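Local structure of alpha,alpha-trehalose-phosphate synthase (UDP-forming) (Burkholderia multivorans, 5UOF) at residues H142-A147 and D180-F185; A149-G154 and H224-K229; E282-F287 and E322-E327; R330-F335 and W340-Y345. The protein belongs to glycosyltransferase family 20 and has the GT-B architecture of two Rossmann-like domains facing each other. All coordinates share one frame; numbering follows the deposited sequence. Where two conformers were deposited one is given.

Interaction 1: H142-A147 and D180-F185; sequences HLLPFA and DELVKF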
loop_
_atom_site.group_PDB
_atom_site.type_symbol
_atom_site.label_atom_id
_atom_site.label_comp_id
_atom_site.label_asym_id
_atom_site.label_seq_id
_atom_site.Cartn_x
_atom_site.Cartn_y
_atom_site.Cartn_z
ATOM N N HIS A 142 -12.008 14.880 -5.547
ATOM C CA HIS A 142 -12.037 16.235 -4.997
ATOM C C HIS A 142 -13.386 16.560 -4.387
ATOM O O HIS A 142 -13.481 17.482 -3.565
ATOM C CB HIS A 142 -11.739 17.289 -6.076
ATOM C CG HIS A 142 -10.374 17.188 -6.693
ATOM N ND1 HIS A 142 -9.228 17.584 -6.036
ATOM C CD2 HIS A 142 -9.980 16.780 -7.920
ATOM C CE1 HIS A 142 -8.184 17.405 -6.825
ATOM N NE2 HIS A 142 -8.614 16.916 -7.974
ATOM N N LEU A 143 -14.434 15.840 -4.796
ATOM C CA LEU A 143 -15.808 16.132 -4.395
ATOM C C LEU A 143 -16.408 15.000 -3.577
ATOM O O LEU A 143 -17.628 14.896 -3.466
ATOM C CB LEU A 143 -16.671 16.397 -5.630
ATOM C CG LEU A 143 -16.365 17.673 -6.401
ATOM C CD1 LEU A 143 -16.949 17.614 -7.813
ATOM C CD2 LEU A 143 -16.895 18.866 -5.624
ATOM N N LEU A 144 -15.574 14.120 -3.035
ATOM C CA LEU A 144 -16.088 13.020 -2.221
ATOM C C LEU A 144 -17.074 13.447 -1.128
ATOM O O LEU A 144 -18.126 12.799 -0.999
ATOM C CB LEU A 144 -14.881 12.249 -1.671
ATOM C CG LEU A 144 -15.175 10.894 -1.051
ATOM C CD1 LEU A 144 -13.991 9.998 -1.284
ATOM C CD2 LEU A 144 -15.436 11.074 0.435
ATOM N N PRO A 145 -16.838 14.499 -0.337
ATOM C CA PRO A 145 -17.802 14.864 0.713
ATOM C C PRO A 145 -19.053 15.576 0.212
ATOM O O PRO A 145 -19.858 16.028 1.036
ATOM C CB PRO A 145 -16.989 15.804 1.627
ATOM C CG PRO A 145 -15.568 15.721 1.169
ATOM C CD PRO A 145 -15.634 15.345 -0.274
ATOM N N PHE A 146 -19.263 15.670 -1.101
ATOM C CA PHE A 146 -20.286 16.577 -1.625
ATOM C C PHE A 146 -21.697 16.129 -1.239
ATOM O O PHE A 146 -22.523 16.957 -0.834
ATOM C CB PHE A 146 -20.141 16.689 -3.144
ATOM C CG PHE A 146 -20.864 17.876 -3.742
ATOM C CD1 PHE A 146 -20.275 19.135 -3.756
ATOM C CD2 PHE A 146 -22.110 17.720 -4.323
ATOM C CE1 PHE A 146 -20.929 20.222 -4.324
ATOM C CE2 PHE A 146 -22.764 18.797 -4.895
ATOM C CZ PHE A 146 -22.172 20.047 -4.897
ATOM N N ALA A 147 -22.008 14.832 -1.384
ATOM C CA ALA A 147 -23.334 14.348 -0.996
ATOM C C ALA A 147 -23.603 14.570 0.481
ATOM O O ALA A 147 -24.713 14.953 0.859
ATOM C CB ALA A 147 -23.501 12.868 -1.313
ATOM N N ASP A 180 -12.222 6.878 8.278
ATOM C CA ASP A 180 -13.572 6.536 8.722
ATOM C C ASP A 180 -14.581 7.595 8.295
ATOM O O ASP A 180 -15.683 7.267 7.838
ATOM C CB ASP A 180 -13.619 6.350 10.240
ATOM C CG ASP A 180 -15.033 6.072 10.748
ATOM O OD1 ASP A 180 -15.511 4.928 10.582
ATOM O OD2 ASP A 180 -15.676 6.999 11.297
ATOM N N GLU A 181 -14.221 8.874 8.425
ATOM C CA GLU A 181 -15.142 9.937 8.030
ATOM C C GLU A 181 -15.333 9.974 6.516
ATOM O O GLU A 181 -16.438 10.258 6.032
ATOM C CB GLU A 181 -14.630 11.278 8.547
ATOM C CG GLU A 181 -15.610 12.427 8.353
ATOM C CD GLU A 181 -15.211 13.669 9.120
ATOM O OE1 GLU A 181 -16.087 14.270 9.781
ATOM O OE2 GLU A 181 -14.026 14.046 9.061
ATOM N N LEU A 182 -14.267 9.707 5.752
ATOM C CA LEU A 182 -14.407 9.661 4.299
ATOM C C LEU A 182 -15.383 8.576 3.881
ATOM O O LEU A 182 -16.205 8.779 2.976
ATOM C CB LEU A 182 -13.055 9.435 3.633
ATOM C CG LEU A 182 -12.051 10.576 3.800
ATOM C CD1 LEU A 182 -10.755 10.207 3.155
ATOM C CD2 LEU A 182 -12.587 11.862 3.201
ATOM N N VAL A 183 -15.302 7.405 4.519
ATOM C CA VAL A 183 -16.210 6.324 4.157
ATOM C C VAL A 183 -17.642 6.673 4.561
ATOM O O VAL A 183 -18.593 6.376 3.826
ATOM C CB VAL A 183 -15.722 4.997 4.767
ATOM C CG1 VAL A 183 -16.805 3.944 4.684
ATOM C CG2 VAL A 183 -14.449 4.517 4.045
ATOM N N LYS A 184 -17.819 7.346 5.705
ATOM C CA LYS A 184 -19.142 7.876 6.039
ATOM C C LYS A 184 -19.662 8.808 4.944
ATOM O O LYS A 184 -20.832 8.722 4.551
ATOM C CB LYS A 184 -19.106 8.607 7.383
ATOM C CG LYS A 184 -20.472 9.177 7.789
ATOM C CD LYS A 184 -20.407 9.935 9.123
ATOM C CE LYS A 184 -19.531 11.169 9.007
ATOM N NZ LYS A 184 -19.528 11.989 10.252
ATOM N N PHE A 185 -18.809 9.707 4.442
ATOM C CA PHE A 185 -19.209 10.581 3.337
ATOM C C PHE A 185 -19.658 9.774 2.129
ATOM O O PHE A 185 -20.660 10.109 1.474
ATOM C CB PHE A 185 -18.052 11.489 2.934
ATOM C CG PHE A 185 -17.650 12.480 3.987
ATOM C CD1 PHE A 185 -18.531 12.862 4.988
ATOM C CD2 PHE A 185 -16.390 13.055 3.948
ATOM C CE1 PHE A 185 -18.152 13.787 5.947
ATOM C CE2 PHE A 185 -16.003 13.977 4.906
ATOM C CZ PHE A 185 -16.884 14.344 5.903
HETATM O O HOH W 1 -20.448 12.750 0.526
#
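The carbonyl oxygen of L144 is gripped twice, by the hydroxyl of Y189 and by a water that donates to L144 O over 2.8 Å. The same water donates its other hydrogen to F185 O, also over 2.8 Å, and so links a bend of the chain to a helix that no direct hydrogen bond joins to it. Apart from this bridge the contact is apolar. P145 lies over one face of the F185 ring in a CH-pi contact, its CB 4.1 Å from the ring centroid and 29° off the normal. The opposite face has the E181 O of the preceding turn above its rim. L144 reaches the ring differently: a chi1 of -167° swings CG away from the backbone N and carries the methyl CD2 to the edge of the ring, near its plane, 3.6 Å from F185 CB, and CD2 also meets L182 CD2 at 4.0 Å. A type I turn from L143 to F146, closed by F146 N to L143 O (3.0 Å), sets P145 at the N-cap of helix 146-152. This is the loop after a central strand of the N-terminal Rossmann-like domain, packed on helix 179-186. Y115 of helix 109-127 touches both L144 and P145, while L116 of that helix and the ring of H148 lie against F185. A bound 1,2-ethanediol comes within about 4 Å of the P145 side chain.

Interaction 2: A149-G154 and H224-K229; sequences ALRELG and HGRVVK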
loop_
_atom_site.group_PDB
_atom_site.type_symbol
_atom_site.label_atom_id
_atom_site.label_comp_id
_atom_site.label_asym_id
_atom_site.label_seq_id
_atom_site.Cartn_x
_atom_site.Cartn_y
_atom_site.Cartn_z
ATOM N N ALA A 149 -22.523 16.888 2.407
ATOM C CA ALA A 149 -22.845 18.298 2.596
ATOM C C ALA A 149 -24.258 18.605 2.109
ATOM O O ALA A 149 -24.995 19.357 2.758
ATOM C CB ALA A 149 -21.816 19.165 1.874
ATOM N N LEU A 150 -24.656 18.016 0.977
ATOM C CA LEU A 150 -26.025 18.204 0.496
ATOM C C LEU A 150 -27.041 17.622 1.477
ATOM O O LEU A 150 -28.084 18.239 1.740
ATOM C CB LEU A 150 -26.189 17.569 -0.889
ATOM C CG LEU A 150 -25.525 18.278 -2.075
ATOM C CD1 LEU A 150 -25.661 17.452 -3.341
ATOM C CD2 LEU A 150 -26.109 19.673 -2.302
ATOM N N ARG A 151 -26.754 16.439 2.039
ATOM C CA ARG A 151 -27.672 15.850 3.011
ATOM C C ARG A 151 -27.849 16.773 4.212
ATOM O O ARG A 151 -28.970 16.958 4.698
ATOM C CB ARG A 151 -27.186 14.478 3.472
ATOM C CG ARG A 151 -26.970 13.450 2.370
ATOM C CD ARG A 151 -28.252 13.144 1.596
ATOM N NE ARG A 151 -27.979 12.076 0.634
ATOM C CZ ARG A 151 -28.722 11.798 -0.432
ATOM N NH1 ARG A 151 -29.811 12.511 -0.705
ATOM N NH2 ARG A 151 -28.363 10.800 -1.235
ATOM N N GLU A 152 -26.748 17.368 4.696
ATOM C CA GLU A 152 -26.829 18.333 5.789
ATOM C C GLU A 152 -27.726 19.517 5.454
ATOM O O GLU A 152 -28.254 20.169 6.368
ATOM C CB GLU A 152 -25.432 18.839 6.151
ATOM C CG GLU A 152 -24.513 17.761 6.717
ATOM C CD GLU A 152 -24.809 17.460 8.169
ATOM O OE1 GLU A 152 -24.826 18.409 8.982
ATOM O OE2 GLU A 152 -25.041 16.278 8.496
ATOM N N LEU A 153 -27.911 19.820 4.172
ATOM C CA LEU A 153 -28.793 20.904 3.760
ATOM C C LEU A 153 -30.227 20.440 3.533
ATOM O O LEU A 153 -31.060 21.239 3.096
ATOM C CB LEU A 153 -28.256 21.573 2.487
ATOM C CG LEU A 153 -26.858 22.186 2.614
ATOM C CD1 LEU A 153 -26.352 22.686 1.272
ATOM C CD2 LEU A 153 -26.856 23.310 3.642
ATOM N N GLY A 154 -30.533 19.179 3.818
ATOM C CA GLY A 154 -31.862 18.650 3.617
ATOM C C GLY A 154 -32.147 18.108 2.232
ATOM O O GLY A 154 -33.313 17.836 1.927
ATOM N N HIS A 224 -24.194 3.377 7.947
ATOM C CA HIS A 224 -24.406 4.763 8.360
ATOM C C HIS A 224 -25.861 5.182 8.157
ATOM O O HIS A 224 -26.158 6.286 7.693
ATOM C CB HIS A 224 -23.454 5.707 7.623
ATOM C CG HIS A 224 -22.021 5.558 8.031
ATOM N ND1 HIS A 224 -21.532 6.047 9.225
ATOM C CD2 HIS A 224 -20.972 4.971 7.407
ATOM C CE1 HIS A 224 -20.243 5.771 9.315
ATOM N NE2 HIS A 224 -19.878 5.120 8.226
ATOM N N GLY A 225 -26.776 4.276 8.505
ATOM C CA GLY A 225 -28.199 4.522 8.406
ATOM C C GLY A 225 -28.740 4.674 7.005
ATOM O O GLY A 225 -29.869 5.145 6.844
ATOM N N ARG A 226 -27.985 4.291 5.981
ATOM C CA ARG A 226 -28.417 4.449 4.603
ATOM C C ARG A 226 -28.261 3.129 3.857
ATOM O O ARG A 226 -27.575 2.210 4.308
ATOM C CB ARG A 226 -27.629 5.565 3.906
ATOM C CG ARG A 226 -27.738 6.919 4.625
ATOM C CD ARG A 226 -27.137 8.046 3.798
ATOM N NE ARG A 226 -27.715 8.096 2.458
ATOM C CZ ARG A 226 -28.773 8.831 2.132
ATOM N NH1 ARG A 226 -29.371 9.581 3.049
ATOM N NH2 ARG A 226 -29.238 8.817 0.895
ATOM N N VAL A 227 -28.940 3.035 2.719
ATOM C CA VAL A 227 -28.812 1.899 1.816
ATOM C C VAL A 227 -28.062 2.389 0.587
ATOM O O VAL A 227 -28.492 3.340 -0.075
ATOM C CB VAL A 227 -30.183 1.315 1.441
ATOM C CG1 VAL A 227 -30.006 0.019 0.660
ATOM C CG2 VAL A 227 -31.005 1.063 2.688
ATOM N N VAL A 228 -26.941 1.752 0.278
ATOM C CA VAL A 228 -26.032 2.229 -0.753
ATOM C C VAL A 228 -25.892 1.141 -1.806
ATOM O O VAL A 228 -25.593 -0.010 -1.472
ATOM C CB VAL A 228 -24.653 2.586 -0.164
ATOM C CG1 VAL A 228 -23.787 3.253 -1.212
ATOM C CG2 VAL A 228 -24.805 3.469 1.077
ATOM N N LYS A 229 -26.141 1.500 -3.062
ATOM C CA LYS A 229 -25.821 0.636 -4.194
ATOM C C LYS A 229 -24.353 0.825 -4.549
ATOM O O LYS A 229 -23.931 1.937 -4.888
ATOM C CB LYS A 229 -26.716 0.977 -5.382
ATOM C CG LYS A 229 -26.208 0.487 -6.715
ATOM C CD LYS A 229 -26.649 -0.927 -6.978
ATOM C CE LYS A 229 -26.371 -1.315 -8.417
ATOM N NZ LYS A 229 -26.743 -2.734 -8.628
#
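R151 and R226 make this contact alone, laying one guanidinium over the other. The two planes are only 20° apart, and R151 NE stands 3.3 Å above the plane of the R226 group, displaced toward its rim. The nearest atoms are the two NH2 nitrogens, R151 NH2 and R226 NH2, 3.0 Å apart; both are donors and share no bond. R226 arrives through a bend at chi3 (54°), which turns its head against R151, itself bent at chi2 (-61°). The pair spans from the last turn of helix 146-152, which ends in a Schellman motif at G154, to the start of strand 226-232 in the N-terminal Rossmann-like domain. D190 joins the two heads, its OD2 in a salt bridge with R151 NH2 and its OD1 with R226 NH2. R151 is held further by the carbonyls of A188, V155 and N157. With one D190 oxygen on each head, the carboxylate probably balances the paired charge and lets the two groups stack, while the carbonyls fix how R151 is turned.

Interaction 3: E282-F287 and E322-E327; sequences ERFQAF and ETLEGE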
loop_
_atom_site.group_PDB
_atom_site.type_symbol
_atom_site.label_atom_id
_atom_site.label_comp_id
_atom_site.label_asym_id
_atom_site.label_seq_id
_atom_site.Cartn_x
_atom_site.Cartn_y
_atom_site.Cartn_z
ATOM N N GLU A 282 10.890 3.664 -14.624
ATOM C CA GLU A 282 10.843 2.239 -14.930
ATOM C C GLU A 282 10.538 2.019 -16.400
ATOM O O GLU A 282 11.119 1.138 -17.038
ATOM C CB GLU A 282 9.791 1.545 -14.063
ATOM C CG GLU A 282 10.145 1.456 -12.581
ATOM C CD GLU A 282 9.766 2.696 -11.788
ATOM O OE1 GLU A 282 9.857 2.648 -10.544
ATOM O OE2 GLU A 282 9.378 3.716 -12.393
ATOM N N ARG A 283 9.618 2.813 -16.947
ATOM C CA ARG A 283 9.278 2.729 -18.365
ATOM C C ARG A 283 10.528 2.854 -19.235
ATOM O O ARG A 283 10.788 2.017 -20.117
ATOM C CB ARG A 283 8.263 3.842 -18.679
ATOM C CG ARG A 283 7.460 3.680 -19.965
ATOM C CD ARG A 283 6.204 2.856 -19.737
ATOM N NE ARG A 283 5.359 3.421 -18.681
ATOM C CZ ARG A 283 4.388 4.307 -18.876
ATOM N NH1 ARG A 283 4.128 4.764 -20.095
ATOM N NH2 ARG A 283 3.686 4.759 -17.837
ATOM N N PHE A 284 11.315 3.901 -18.995
ATOM C CA PHE A 284 12.513 4.135 -19.786
ATOM C C PHE A 284 13.543 3.043 -19.542
ATOM O O PHE A 284 14.198 2.585 -20.482
ATOM C CB PHE A 284 13.141 5.485 -19.449
ATOM C CG PHE A 284 12.379 6.687 -19.964
ATOM C CD1 PHE A 284 11.109 6.562 -20.505
ATOM C CD2 PHE A 284 12.970 7.937 -19.915
ATOM C CE1 PHE A 284 10.428 7.691 -20.970
ATOM C CE2 PHE A 284 12.293 9.069 -20.375
ATOM C CZ PHE A 284 11.026 8.933 -20.909
ATOM N N GLN A 285 13.724 2.645 -18.281
ATOM C CA GLN A 285 14.796 1.705 -17.968
ATOM C C GLN A 285 14.518 0.326 -18.548
ATOM O O GLN A 285 15.457 -0.408 -18.876
ATOM C CB GLN A 285 15.000 1.614 -16.450
ATOM C CG GLN A 285 15.608 2.888 -15.863
ATOM C CD GLN A 285 15.931 2.761 -14.386
ATOM O OE1 GLN A 285 15.574 1.775 -13.747
ATOM N NE2 GLN A 285 16.609 3.769 -13.836
ATOM N N ALA A 286 13.250 -0.063 -18.643
ATOM C CA ALA A 286 12.954 -1.349 -19.264
ATOM C C ALA A 286 13.232 -1.319 -20.759
ATOM O O ALA A 286 13.650 -2.331 -21.326
ATOM C CB ALA A 286 11.507 -1.745 -18.992
ATOM N N PHE A 287 13.000 -0.177 -21.416
ATOM C CA PHE A 287 13.374 -0.051 -22.822
ATOM C C PHE A 287 14.886 -0.139 -22.980
ATOM O O PHE A 287 15.392 -0.798 -23.898
ATOM C CB PHE A 287 12.838 1.273 -23.373
ATOM C CG PHE A 287 13.073 1.467 -24.846
ATOM C CD1 PHE A 287 12.416 0.680 -25.776
ATOM C CD2 PHE A 287 13.942 2.452 -25.301
ATOM C CE1 PHE A 287 12.635 0.865 -27.146
ATOM C CE2 PHE A 287 14.150 2.647 -26.661
ATOM C CZ PHE A 287 13.508 1.849 -27.579
ATOM N N GLU A 322 12.686 16.553 -14.382
ATOM C CA GLU A 322 14.143 16.542 -14.269
ATOM C C GLU A 322 14.673 15.114 -14.217
ATOM O O GLU A 322 15.669 14.784 -14.874
ATOM C CB GLU A 322 14.589 17.323 -13.030
ATOM C CG GLU A 322 16.056 17.109 -12.689
ATOM C CD GLU A 322 16.602 18.156 -11.736
ATOM O OE1 GLU A 322 16.131 19.312 -11.783
ATOM O OE2 GLU A 322 17.504 17.822 -10.941
ATOM N N THR A 323 14.005 14.250 -13.446
ATOM C CA THR A 323 14.424 12.860 -13.348
ATOM C C THR A 323 14.366 12.175 -14.704
ATOM O O THR A 323 15.305 11.465 -15.084
ATOM C CB THR A 323 13.550 12.126 -12.337
ATOM O OG1 THR A 323 13.731 12.708 -11.037
ATOM C CG2 THR A 323 13.932 10.675 -12.276
ATOM N N LEU A 324 13.281 12.402 -15.463
ATOM C CA LEU A 324 13.116 11.730 -16.751
ATOM C C LEU A 324 14.076 12.274 -17.794
ATOM O O LEU A 324 14.562 11.524 -18.649
ATOM C CB LEU A 324 11.680 11.873 -17.252
ATOM C CG LEU A 324 10.607 11.157 -16.441
ATOM C CD1 LEU A 324 9.255 11.373 -17.106
ATOM C CD2 LEU A 324 10.936 9.665 -16.343
ATOM N N GLU A 325 14.340 13.583 -17.766
ATOM C CA GLU A 325 15.339 14.131 -18.676
ATOM C C GLU A 325 16.706 13.509 -18.418
ATOM O O GLU A 325 17.439 13.201 -19.361
ATOM C CB GLU A 325 15.383 15.657 -18.553
ATOM C CG GLU A 325 14.162 16.303 -19.202
ATOM C CD GLU A 325 13.969 17.780 -18.887
ATOM O OE1 GLU A 325 13.136 18.401 -19.581
ATOM O OE2 GLU A 325 14.611 18.319 -17.957
ATOM N N GLY A 326 17.051 13.289 -17.147
ATOM C CA GLY A 326 18.315 12.635 -16.843
ATOM C C GLY A 326 18.355 11.198 -17.330
ATOM O O GLY A 326 19.376 10.741 -17.855
ATOM N N GLU A 327 17.247 10.468 -17.163
ATOM C CA GLU A 327 17.186 9.083 -17.629
ATOM C C GLU A 327 17.258 9.010 -19.152
ATOM O O GLU A 327 18.013 8.203 -19.711
ATOM C CB GLU A 327 15.914 8.406 -17.111
ATOM C CG GLU A 327 15.989 7.942 -15.664
ATOM C CD GLU A 327 17.145 6.993 -15.421
ATOM O OE1 GLU A 327 18.209 7.446 -14.955
ATOM O OE2 GLU A 327 17.003 5.793 -15.727
#
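The F284 ring meets the neighbouring helix at its edge, where L324 O lies near the ring plane, 3.8 Å from F284 CE2. Above one face, offset toward the rim, stands L324 CD2, and E327 CB comes in obliquely at 4.1 Å from F284 CD2. Strand 301-306 borders the same ring through L303 and Q305. Helices 280-293 and 314-335 run nearly parallel here, their local axes 8° apart and 10.3 Å from each other at closest approach. They are successive crossover helices on one face of the parallel sheet of the C-terminal Rossmann-like domain. Toward the more open side of the pair, Q285 reaches out extended beyond CG and donates from NE2 to E327 OE2 at 2.8 Å, with a nearly straight N-H...O angle of 163°. The oxygen lies in the amide plane, yet the amide approaches it from well above the carboxylate plane. A bend at chi2 (-57°) brings the E327 carboxylate back toward Q285, and OE2 also forms a salt bridge with R330 one turn further along.

Interaction 4: R330-F335 and W340-Y345; sequences RINGRF and WTPIQY. With EDO (1,2-ethanediol), chain N.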
loop_
_atom_site.group_PDB
_atom_site.type_symbol
_atom_site.label_atom_id
_atom_site.label_comp_id
_atom_site.label_asym_id
_atom_site.label_seq_id
_atom_site.Cartn_x
_atom_site.Cartn_y
_atom_site.Cartn_z
ATOM N N ARG A 330 20.772 9.744 -20.174
ATOM C CA ARG A 330 21.686 8.631 -19.952
ATOM C C ARG A 330 21.480 7.534 -20.992
ATOM O O ARG A 330 22.447 7.008 -21.552
ATOM C CB ARG A 330 21.502 8.073 -18.542
ATOM C CG ARG A 330 22.493 6.981 -18.188
ATOM C CD ARG A 330 22.212 6.426 -16.802
ATOM N NE ARG A 330 20.845 5.925 -16.700
ATOM C CZ ARG A 330 20.450 4.768 -17.213
ATOM N NH1 ARG A 330 21.330 4.008 -17.852
ATOM N NH2 ARG A 330 19.183 4.381 -17.090
ATOM N N ILE A 331 20.224 7.178 -21.265
ATOM C CA ILE A 331 19.942 6.071 -22.177
ATOM C C ILE A 331 20.300 6.444 -23.608
ATOM O O ILE A 331 20.881 5.636 -24.352
ATOM C CB ILE A 331 18.470 5.642 -22.032
ATOM C CG1 ILE A 331 18.233 5.056 -20.635
ATOM C CG2 ILE A 331 18.078 4.638 -23.100
ATOM C CD1 ILE A 331 16.740 4.892 -20.274
ATOM N N ASN A 332 19.982 7.673 -24.021
ATOM C CA ASN A 332 20.421 8.122 -25.337
ATOM C C ASN A 332 21.944 8.216 -25.406
ATOM O O ASN A 332 22.544 7.856 -26.422
ATOM C CB ASN A 332 19.741 9.456 -25.680
ATOM C CG ASN A 332 18.256 9.274 -25.968
ATOM O OD1 ASN A 332 17.836 8.199 -26.411
ATOM N ND2 ASN A 332 17.446 10.302 -25.681
ATOM N N GLY A 333 22.597 8.652 -24.327
ATOM C CA GLY A 333 24.050 8.665 -24.342
ATOM C C GLY A 333 24.626 7.273 -24.513
ATOM O O GLY A 333 25.662 7.095 -25.162
ATOM N N ARG A 334 23.949 6.269 -23.955
ATOM C CA ARG A 334 24.444 4.900 -24.024
ATOM C C ARG A 334 24.308 4.321 -25.428
ATOM O O ARG A 334 25.240 3.681 -25.931
ATOM C CB ARG A 334 23.695 4.025 -23.020
ATOM C CG ARG A 334 24.190 2.576 -22.986
ATOM C CD ARG A 334 23.521 1.778 -21.871
ATOM N NE ARG A 334 24.003 0.397 -21.906
ATOM C CZ ARG A 334 23.469 -0.611 -21.226
ATOM N NH1 ARG A 334 22.419 -0.409 -20.443
ATOM N NH2 ARG A 334 23.986 -1.830 -21.345
ATOM N N PHE A 335 23.155 4.530 -26.075
ATOM C CA PHE A 335 22.810 3.784 -27.277
ATOM C C PHE A 335 22.735 4.608 -28.555
ATOM O O PHE A 335 22.669 4.013 -29.637
ATOM C CB PHE A 335 21.462 3.067 -27.085
ATOM C CG PHE A 335 21.518 1.918 -26.110
ATOM C CD1 PHE A 335 22.370 0.842 -26.334
ATOM C CD2 PHE A 335 20.721 1.916 -24.977
ATOM C CE1 PHE A 335 22.432 -0.213 -25.437
ATOM C CE2 PHE A 335 20.776 0.863 -24.074
ATOM C CZ PHE A 335 21.630 -0.206 -24.312
ATOM N N TRP A 340 20.198 8.025 -34.980
ATOM C CA TRP A 340 19.218 7.344 -34.140
ATOM C C TRP A 340 19.215 7.937 -32.741
ATOM O O TRP A 340 20.236 7.875 -32.046
ATOM C CB TRP A 340 19.499 5.850 -34.072
ATOM C CG TRP A 340 18.519 5.098 -33.225
ATOM C CD1 TRP A 340 17.150 5.165 -33.284
ATOM C CD2 TRP A 340 18.835 4.144 -32.210
ATOM N NE1 TRP A 340 16.603 4.303 -32.364
ATOM C CE2 TRP A 340 17.618 3.670 -31.687
ATOM C CE3 TRP A 340 20.037 3.648 -31.689
ATOM C CZ2 TRP A 340 17.563 2.713 -30.669
ATOM C CZ3 TRP A 340 19.983 2.698 -30.673
ATOM C CH2 TRP A 340 18.756 2.243 -30.173
ATOM N N THR A 341 18.061 8.501 -32.345
ATOM C CA THR A 341 17.763 8.871 -30.966
ATOM C C THR A 341 16.895 7.770 -30.362
ATOM O O THR A 341 15.733 7.622 -30.770
ATOM C CB THR A 341 17.039 10.229 -30.911
ATOM O OG1 THR A 341 17.945 11.281 -31.280
ATOM C CG2 THR A 341 16.501 10.515 -29.508
ATOM N N PRO A 342 17.415 6.946 -29.439
ATOM C CA PRO A 342 16.601 5.837 -28.898
ATOM C C PRO A 342 15.300 6.276 -28.238
ATOM O O PRO A 342 14.253 5.644 -28.460
ATOM C CB PRO A 342 17.552 5.176 -27.889
ATOM C CG PRO A 342 18.928 5.459 -28.439
ATOM C CD PRO A 342 18.845 6.809 -29.111
ATOM N N ILE A 343 15.335 7.316 -27.408
ATOM C CA ILE A 343 14.157 7.786 -26.681
ATOM C C ILE A 343 13.910 9.233 -27.076
ATOM O O ILE A 343 14.718 10.120 -26.763
ATOM C CB ILE A 343 14.307 7.663 -25.159
ATOM C CG1 ILE A 343 14.462 6.198 -24.752
ATOM C CG2 ILE A 343 13.060 8.253 -24.466
ATOM C CD1 ILE A 343 14.600 6.014 -23.224
ATOM N N GLN A 344 12.800 9.471 -27.771
ATOM C CA GLN A 344 12.313 10.829 -28.003
ATOM C C GLN A 344 11.351 11.172 -26.877
ATOM O O GLN A 344 10.295 10.549 -26.750
ATOM C CB GLN A 344 11.614 10.940 -29.355
ATOM C CG GLN A 344 12.517 10.587 -30.511
ATOM C CD GLN A 344 11.766 10.545 -31.827
ATOM O OE1 GLN A 344 11.788 9.529 -32.536
ATOM N NE2 GLN A 344 11.096 11.646 -32.160
ATOM N N TYR A 345 11.720 12.148 -26.054
ATOM C CA TYR A 345 10.943 12.503 -24.875
ATOM C C TYR A 345 10.433 13.922 -25.082
ATOM O O TYR A 345 11.216 14.881 -25.099
ATOM C CB TYR A 345 11.787 12.358 -23.605
ATOM C CG TYR A 345 11.142 12.930 -22.380
ATOM C CD1 TYR A 345 9.782 12.782 -22.152
ATOM C CD2 TYR A 345 11.895 13.633 -21.450
ATOM C CE1 TYR A 345 9.189 13.327 -21.037
ATOM C CE2 TYR A 345 11.311 14.176 -20.333
ATOM C CZ TYR A 345 9.963 14.016 -20.135
ATOM O OH TYR A 345 9.385 14.565 -19.027
HETATM C C1 EDO N . 19.202 11.192 -34.707
HETATM O O1 EDO N . 19.596 11.509 -33.365
HETATM C C2 EDO N . 18.826 12.466 -35.451
HETATM O O2 EDO N . 17.815 13.150 -34.703
#
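N332 sets its amide alongside the backbone of I343 and uses both its ends. I343 N donates to N332 OD1 at 2.8 Å, while N332 ND2 donates to I343 O at 2.9 Å; each acceptor is met in the carbonyl plane, on a lone pair. A chi1 of -71°, with CG anti to the carbonyl carbon, swings the amide to the I343 backbone; N332 and P342 run side by side in opposite senses, N332 OD1 3.2 Å from P342 CD. The indole of W340 lies against the other face of the proline, with P342 CG over the indole rim; F335 CB meets P342 CG at 3.7 Å. Deeper in, I331 CG2 presses on I343 CD1 at 3.7 Å. At the surface T341 OG1 shares a 2.7 Å hydrogen bond with O1 of 1,2-ethanediol. The arrangement folds the end of helix 314-335 back onto strand 343-346, closing a beta-alpha-beta crossover; strand 301-306 pairs with P342 and Q344 through L303, and helix 280-293 covers I331 with F284 and E288.

In the fold
From the N terminus, residues 142-147 and 149-154 come first, both on or leading into helix 146-152. Interaction 1 closes a loop at 180-185 and interaction 2 a longer one at 224-229, so the two cross, and they touch where K184 CA meets H224 NE2. Together they tie this helix to helix 179-186 and strand 226-232 in the N-terminal Rossmann-like domain. The chain then enters the C-terminal domain, where interaction 3 joins two crossover helices and interaction 4 follows in series with a tight return. These two share helix 314-335 and pack together through F284 and I331. Interactions 2 and 4 lie with centres about 55 Å apart, on opposite sides of the chain's centre.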